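Local coordinates for protein alpha-galacturonidase (Bacillus subtilis, PDB 3FEF) that hydrolyses alpha-1,4-linked galacturonides such as di-galacturonate, releasing alpha-D-galacturonate with the help of NAD+ and manganese, at residues A[92-104]-A[421-435]. Numbering follows the deposited sequence.
Sequences EVDVHLPERCGIY and VQIDRSDAEQLFNDM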
loop_
_atom_site.group_PDB
_atom_site.type_symbol
_atom_site.label_atom_id
_atom_site.label_comp_id
_atom_site.label_asym_id
_atom_site.label_seq_id
_atom_site.Cartn_x
_atom_site.Cartn_y
_atom_site.Cartn_z
ATOM N N GLU A 92 -15.716 -37.733 -8.460
ATOM C CA GLU A 92 -16.904 -38.291 -7.846
ATOM C C GLU A 92 -16.873 -38.046 -6.331
ATOM O O GLU A 92 -17.894 -37.738 -5.706
ATOM C CB GLU A 92 -16.992 -39.786 -8.160
ATOM C CG GLU A 92 -18.336 -40.437 -7.833
ATOM C CD GLU A 92 -18.434 -41.866 -8.375
ATOM O OE1 GLU A 92 -18.181 -42.063 -9.587
ATOM O OE2 GLU A 92 -18.759 -42.793 -7.594
ATOM N N VAL A 93 -15.690 -38.184 -5.747
ATOM C CA VAL A 93 -15.464 -37.812 -4.354
ATOM C C VAL A 93 -15.565 -36.283 -4.159
ATOM O O VAL A 93 -16.377 -35.824 -3.373
ATOM C CB VAL A 93 -14.112 -38.336 -3.851
ATOM C CG1 VAL A 93 -13.879 -37.915 -2.390
ATOM C CG2 VAL A 93 -14.056 -39.860 -3.997
ATOM N N ASP A 94 -14.771 -35.500 -4.885
ATOM C CA ASP A 94 -14.891 -34.033 -4.798
ATOM C C ASP A 94 -16.368 -33.618 -4.772
ATOM O O ASP A 94 -16.822 -32.912 -3.883
ATOM C CB ASP A 94 -14.249 -33.337 -6.011
ATOM C CG ASP A 94 -12.766 -33.613 -6.148
ATOM O OD1 ASP A 94 -12.156 -34.103 -5.182
ATOM O OD2 ASP A 94 -12.204 -33.324 -7.228
ATOM N N VAL A 95 -17.109 -34.059 -5.773
ATOM C CA VAL A 95 -18.449 -33.541 -6.012
ATOM C C VAL A 95 -19.557 -34.201 -5.188
ATOM O O VAL A 95 -20.496 -33.531 -4.799
ATOM C CB VAL A 95 -18.787 -33.589 -7.523
ATOM C CG1 VAL A 95 -20.150 -32.982 -7.795
ATOM C CG2 VAL A 95 -17.697 -32.856 -8.321
ATOM N N HIS A 96 -19.465 -35.497 -4.909
ATOM C CA HIS A 96 -20.618 -36.191 -4.300
ATOM C C HIS A 96 -20.518 -36.589 -2.823
ATOM O O HIS A 96 -21.536 -36.621 -2.112
ATOM C CB HIS A 96 -21.056 -37.392 -5.162
ATOM C CG HIS A 96 -21.601 -36.993 -6.495
ATOM N ND1 HIS A 96 -22.833 -36.391 -6.641
ATOM C CD2 HIS A 96 -21.068 -37.069 -7.739
ATOM C CE1 HIS A 96 -23.045 -36.133 -7.918
ATOM N NE2 HIS A 96 -21.989 -36.535 -8.607
ATOM N N LEU A 97 -19.312 -36.852 -2.342
ATOM C CA LEU A 97 -19.171 -37.256 -0.940
ATOM C C LEU A 97 -19.780 -36.248 0.052
ATOM O O LEU A 97 -20.418 -36.623 1.008
ATOM C CB LEU A 97 -17.708 -37.549 -0.596
ATOM C CG LEU A 97 -17.526 -38.264 0.745
ATOM C CD1 LEU A 97 -18.363 -39.564 0.806
ATOM C CD2 LEU A 97 -16.052 -38.560 1.012
ATOM N N PRO A 98 -19.586 -34.948 -0.168
ATOM C CA PRO A 98 -20.126 -34.059 0.874
ATOM C C PRO A 98 -21.645 -34.129 1.047
ATOM O O PRO A 98 -22.186 -33.559 1.995
ATOM C CB PRO A 98 -19.711 -32.672 0.384
ATOM C CG PRO A 98 -18.462 -32.946 -0.431
ATOM C CD PRO A 98 -18.776 -34.219 -1.160
ATOM N N GLU A 99 -22.327 -34.811 0.131
ATOM C CA GLU A 99 -23.788 -34.938 0.190
ATOM C C GLU A 99 -24.218 -35.753 1.395
ATOM O O GLU A 99 -25.336 -35.607 1.882
ATOM C CB GLU A 99 -24.349 -35.570 -1.092
ATOM C CG GLU A 99 -24.022 -34.773 -2.348
ATOM C CD GLU A 99 -24.531 -35.414 -3.639
ATOM O OE1 GLU A 99 -25.086 -36.546 -3.601
ATOM O OE2 GLU A 99 -24.351 -34.779 -4.707
ATOM N N ARG A 100 -23.332 -36.621 1.870
ATOM C CA ARG A 100 -23.591 -37.361 3.099
ATOM C C ARG A 100 -23.703 -36.422 4.291
ATOM O O ARG A 100 -24.296 -36.779 5.299
ATOM C CB ARG A 100 -22.459 -38.331 3.365
ATOM C CG ARG A 100 -21.329 -37.719 4.174
ATOM C CD ARG A 100 -20.304 -38.783 4.427
ATOM N NE ARG A 100 -19.161 -38.303 5.178
ATOM C CZ ARG A 100 -17.998 -38.931 5.200
ATOM N NH1 ARG A 100 -17.850 -40.053 4.510
ATOM N NH2 ARG A 100 -16.989 -38.443 5.905
ATOM N N CYS A 101 -23.117 -35.231 4.187
ATOM C CA CYS A 101 -23.273 -34.214 5.235
ATOM C C CYS A 101 -24.257 -33.131 4.840
ATOM O O CYS A 101 -24.308 -32.084 5.479
ATOM C CB CYS A 101 -21.945 -33.540 5.547
ATOM S SG CYS A 101 -20.682 -34.677 6.095
ATOM N N GLY A 102 -25.005 -33.354 3.766
ATOM C CA GLY A 102 -26.028 -32.394 3.354
ATOM C C GLY A 102 -25.560 -31.268 2.442
ATOM O O GLY A 102 -26.305 -30.319 2.188
ATOM N N ILE A 103 -24.335 -31.372 1.938
ATOM C CA ILE A 103 -23.773 -30.341 1.078
ATOM C C ILE A 103 -23.859 -30.731 -0.389
ATOM O O ILE A 103 -23.263 -31.729 -0.800
ATOM C CB ILE A 103 -22.294 -30.086 1.424
ATOM C CG1 ILE A 103 -22.181 -29.553 2.859
ATOM C CG2 ILE A 103 -21.663 -29.125 0.397
ATOM C CD1 ILE A 103 -20.775 -29.505 3.383
ATOM N N TYR A 104 -24.613 -29.948 -1.166
ATOM C CA TYR A 104 -24.690 -30.136 -2.606
ATOM C C TYR A 104 -23.835 -29.142 -3.362
ATOM O O TYR A 104 -23.643 -28.001 -2.931
ATOM C CB TYR A 104 -26.141 -30.071 -3.082
ATOM C CG TYR A 104 -26.897 -31.261 -2.574
ATOM C CD1 TYR A 104 -27.182 -32.329 -3.405
ATOM C CD2 TYR A 104 -27.251 -31.353 -1.235
ATOM C CE1 TYR A 104 -27.840 -33.438 -2.931
ATOM C CE2 TYR A 104 -27.914 -32.460 -0.755
ATOM C CZ TYR A 104 -28.198 -33.494 -1.611
ATOM O OH TYR A 104 -28.849 -34.597 -1.153
ATOM N N VAL A 421 -19.553 -24.968 3.472
ATOM C CA VAL A 421 -19.297 -25.913 4.554
ATOM C C VAL A 421 -19.909 -25.440 5.871
ATOM O O VAL A 421 -19.240 -24.854 6.707
ATOM C CB VAL A 421 -17.797 -26.209 4.678
ATOM C CG1 VAL A 421 -17.528 -27.215 5.778
ATOM C CG2 VAL A 421 -17.256 -26.714 3.326
ATOM N N GLN A 422 -21.199 -25.705 6.035
ATOM C CA GLN A 422 -21.955 -25.248 7.209
ATOM C C GLN A 422 -22.322 -26.401 8.136
ATOM O O GLN A 422 -23.469 -26.537 8.536
ATOM C CB GLN A 422 -23.241 -24.538 6.770
ATOM C CG GLN A 422 -23.030 -23.152 6.190
ATOM C CD GLN A 422 -24.205 -22.237 6.489
ATOM O OE1 GLN A 422 -24.130 -21.018 6.302
ATOM N NE2 GLN A 422 -25.305 -22.826 6.963
ATOM N N ILE A 423 -21.346 -27.229 8.468
ATOM C CA ILE A 423 -21.594 -28.404 9.278
ATOM C C ILE A 423 -20.694 -28.312 10.507
ATOM O O ILE A 423 -19.799 -27.481 10.531
ATOM C CB ILE A 423 -21.301 -29.688 8.483
ATOM C CG1 ILE A 423 -19.861 -29.680 7.975
ATOM C CG2 ILE A 423 -22.289 -29.820 7.312
ATOM C CD1 ILE A 423 -19.512 -30.874 7.061
ATOM N N ASP A 424 -20.942 -29.144 11.515
ATOM C CA ASP A 424 -20.132 -29.134 12.717
ATOM C C ASP A 424 -18.710 -29.375 12.322
ATOM O O ASP A 424 -18.451 -29.946 11.265
ATOM C CB ASP A 424 -20.571 -30.218 13.703
ATOM C CG ASP A 424 -21.875 -29.887 14.374
ATOM O OD1 ASP A 424 -22.377 -28.759 14.150
ATOM O OD2 ASP A 424 -22.396 -30.745 15.127
ATOM N N ARG A 425 -17.791 -28.962 13.187
ATOM C CA ARG A 425 -16.378 -29.023 12.878
ATOM C C ARG A 425 -15.873 -30.460 12.769
ATOM O O ARG A 425 -15.066 -30.768 11.893
ATOM C CB ARG A 425 -15.563 -28.216 13.896
ATOM C CG ARG A 425 -14.106 -27.997 13.504
ATOM C CD ARG A 425 -13.387 -27.045 14.485
ATOM N NE ARG A 425 -12.935 -27.733 15.697
ATOM C CZ ARG A 425 -12.334 -27.129 16.722
ATOM N NH1 ARG A 425 -12.120 -25.819 16.699
ATOM N NH2 ARG A 425 -11.949 -27.835 17.774
ATOM N N SER A 426 -16.339 -31.341 13.648
ATOM C CA SER A 426 -15.914 -32.739 13.591
ATOM C C SER A 426 -16.471 -33.453 12.367
ATOM O O SER A 426 -15.799 -34.299 11.784
ATOM C CB SER A 426 -16.307 -33.501 14.856
ATOM O OG SER A 426 -17.686 -33.353 15.113
ATOM N N ASP A 427 -17.693 -33.125 11.970
ATOM C CA ASP A 427 -18.199 -33.674 10.724
ATOM C C ASP A 427 -17.317 -33.182 9.574
ATOM O O ASP A 427 -16.939 -33.955 8.692
ATOM C CB ASP A 427 -19.647 -33.255 10.489
ATOM C CG ASP A 427 -20.583 -33.746 11.583
ATOM O OD1 ASP A 427 -20.297 -34.811 12.171
ATOM O OD2 ASP A 427 -21.611 -33.069 11.849
ATOM N N ALA A 428 -16.964 -31.898 9.592
ATOM C CA ALA A 428 -16.149 -31.357 8.504
ATOM C C ALA A 428 -14.749 -31.983 8.464
ATOM O O ALA A 428 -14.196 -32.260 7.383
ATOM C CB ALA A 428 -16.071 -29.857 8.595
ATOM N N GLU A 429 -14.175 -32.225 9.637
ATOM C CA GLU A 429 -12.834 -32.801 9.693
ATOM C C GLU A 429 -12.868 -34.204 9.135
ATOM O O GLU A 429 -11.967 -34.631 8.433
ATOM C CB GLU A 429 -12.307 -32.817 11.128
ATOM C CG GLU A 429 -10.837 -33.154 11.246
ATOM C CD GLU A 429 -10.248 -32.716 12.591
ATOM O OE1 GLU A 429 -11.010 -32.642 13.594
ATOM O OE2 GLU A 429 -9.028 -32.437 12.639
ATOM N N GLN A 430 -13.923 -34.929 9.463
ATOM C CA GLN A 430 -14.063 -36.288 8.976
ATOM C C GLN A 430 -14.300 -36.287 7.456
ATOM O O GLN A 430 -13.620 -36.997 6.703
ATOM C CB GLN A 430 -15.186 -37.006 9.723
ATOM C CG GLN A 430 -15.306 -38.478 9.358
ATOM C CD GLN A 430 -14.124 -39.285 9.861
ATOM O OE1 GLN A 430 -13.896 -39.369 11.061
ATOM N NE2 GLN A 430 -13.362 -39.878 8.938
ATOM N N LEU A 431 -15.246 -35.475 7.003
ATOM C CA LEU A 431 -15.435 -35.279 5.560
ATOM C C LEU A 431 -14.114 -34.917 4.867
ATOM O O LEU A 431 -13.725 -35.549 3.894
ATOM C CB LEU A 431 -16.502 -34.202 5.290
ATOM C CG LEU A 431 -16.732 -33.831 3.815
ATOM C CD1 LEU A 431 -17.147 -35.049 3.035
ATOM C CD2 LEU A 431 -17.782 -32.750 3.696
ATOM N N PHE A 432 -13.417 -33.908 5.382
ATOM C CA PHE A 432 -12.179 -33.440 4.761
ATOM C C PHE A 432 -11.146 -34.565 4.628
ATOM O O PHE A 432 -10.592 -34.779 3.559
ATOM C CB PHE A 432 -11.614 -32.257 5.561
ATOM C CG PHE A 432 -10.259 -31.745 5.080
ATOM C CD1 PHE A 432 -10.164 -30.879 4.007
ATOM C CD2 PHE A 432 -9.093 -32.073 5.767
ATOM C CE1 PHE A 432 -8.922 -30.380 3.594
ATOM C CE2 PHE A 432 -7.846 -31.590 5.355
ATOM C CZ PHE A 432 -7.759 -30.745 4.276
ATOM N N ASN A 433 -10.880 -35.276 5.716
ATOM C CA ASN A 433 -9.939 -36.403 5.676
ATOM C C ASN A 433 -10.350 -37.512 4.700
ATOM O O ASN A 433 -9.509 -38.085 4.016
ATOM C CB ASN A 433 -9.736 -36.983 7.076
ATOM C CG ASN A 433 -9.012 -36.017 8.004
ATOM O OD1 ASN A 433 -8.239 -35.167 7.555
ATOM N ND2 ASN A 433 -9.255 -36.150 9.304
ATOM N N ASP A 434 -11.646 -37.804 4.632
ATOM C CA ASP A 434 -12.142 -38.807 3.689
ATOM C C ASP A 434 -11.873 -38.386 2.246
ATOM O O ASP A 434 -11.532 -39.217 1.398
ATOM C CB ASP A 434 -13.633 -39.060 3.898
ATOM C CG ASP A 434 -13.919 -39.858 5.160
ATOM O OD1 ASP A 434 -12.977 -40.489 5.670
ATOM O OD2 ASP A 434 -15.071 -39.854 5.659
HETATM N N MSE A 435 -12.017 -37.091 1.977
HETATM C CA MSE A 435 -11.845 -36.561 0.629
HETATM C C MSE A 435 -10.375 -36.513 0.232
HETATM O O MSE A 435 -10.039 -36.640 -0.942
HETATM C CB MSE A 435 -12.478 -35.162 0.503
HETATM C CG MSE A 435 -13.983 -35.178 0.594
HETATM SE SE MSE A 435 -14.756 -33.404 0.507
HETATM C CE MSE A 435 -14.646 -33.098 -1.429
HETATM O O HOH W 1 -18.225 -36.312 7.619
#
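Met435, modelled as selenomethionine, and Leu431 press the C-terminal helix 425-435 against the end of helix 88-96 and the turns that follow it. The Met435 chain is extended to SE, which lies 3.9 Å from Pro98 CG; the bend at chi3 (79°) then turns CE to 3.3 Å from the carbonyl O of Asp94. Its CG touches both Val93 CG1 and Leu97 CD2. One turn earlier, Leu431 reaches Pro98 with both methyls: CD1 meets Pro98 CA and Leu97 CG, while CD2 sits 3.8 Å from Pro98 CB and also approaches Cys101 SG and Ile103 CD1. Phe415 of helix 408-417 packs on Leu431, and Ile117 of helix 112-136 on Met435.

In the loop 421-424, Ile423 CD1 touches Cys101 CB at 3.9 Å and Ile103 CD1 at 4.1 Å, and its CG2 rests near the Cys101 carbonyl O. With an alanine here both outer arms would be gone, and a gap would probably open beside Cys101 CB, with Ile103 CD1 left to Val421 and Leu431.

At the outer margin Arg100, extended from CG to NE, carries its guanidinium over Leu431 CD1 to Asp434. Both NH1 and NH2 address the same oxygen, OD2, in a salt bridge, and the guanidinium and carboxylate planes stand 87° apart; the NH1 bond is weak. The modelled 2.4 Å between Arg100 NH2 and Asp434 OD2 is very short, its exact length doubtful. The other oxygen, OD1, takes a weak bond from Gln430 NE2. Arg100 NH2 also donates to a water, which in turn donates to the Asp427 carbonyl O at 2.9 Å.

An apolar seam edged by one ion pair thus fastens the last helix to the Rossmann-type family 4 domain, and the paired charges probably offset each other where Arg100 is exposed.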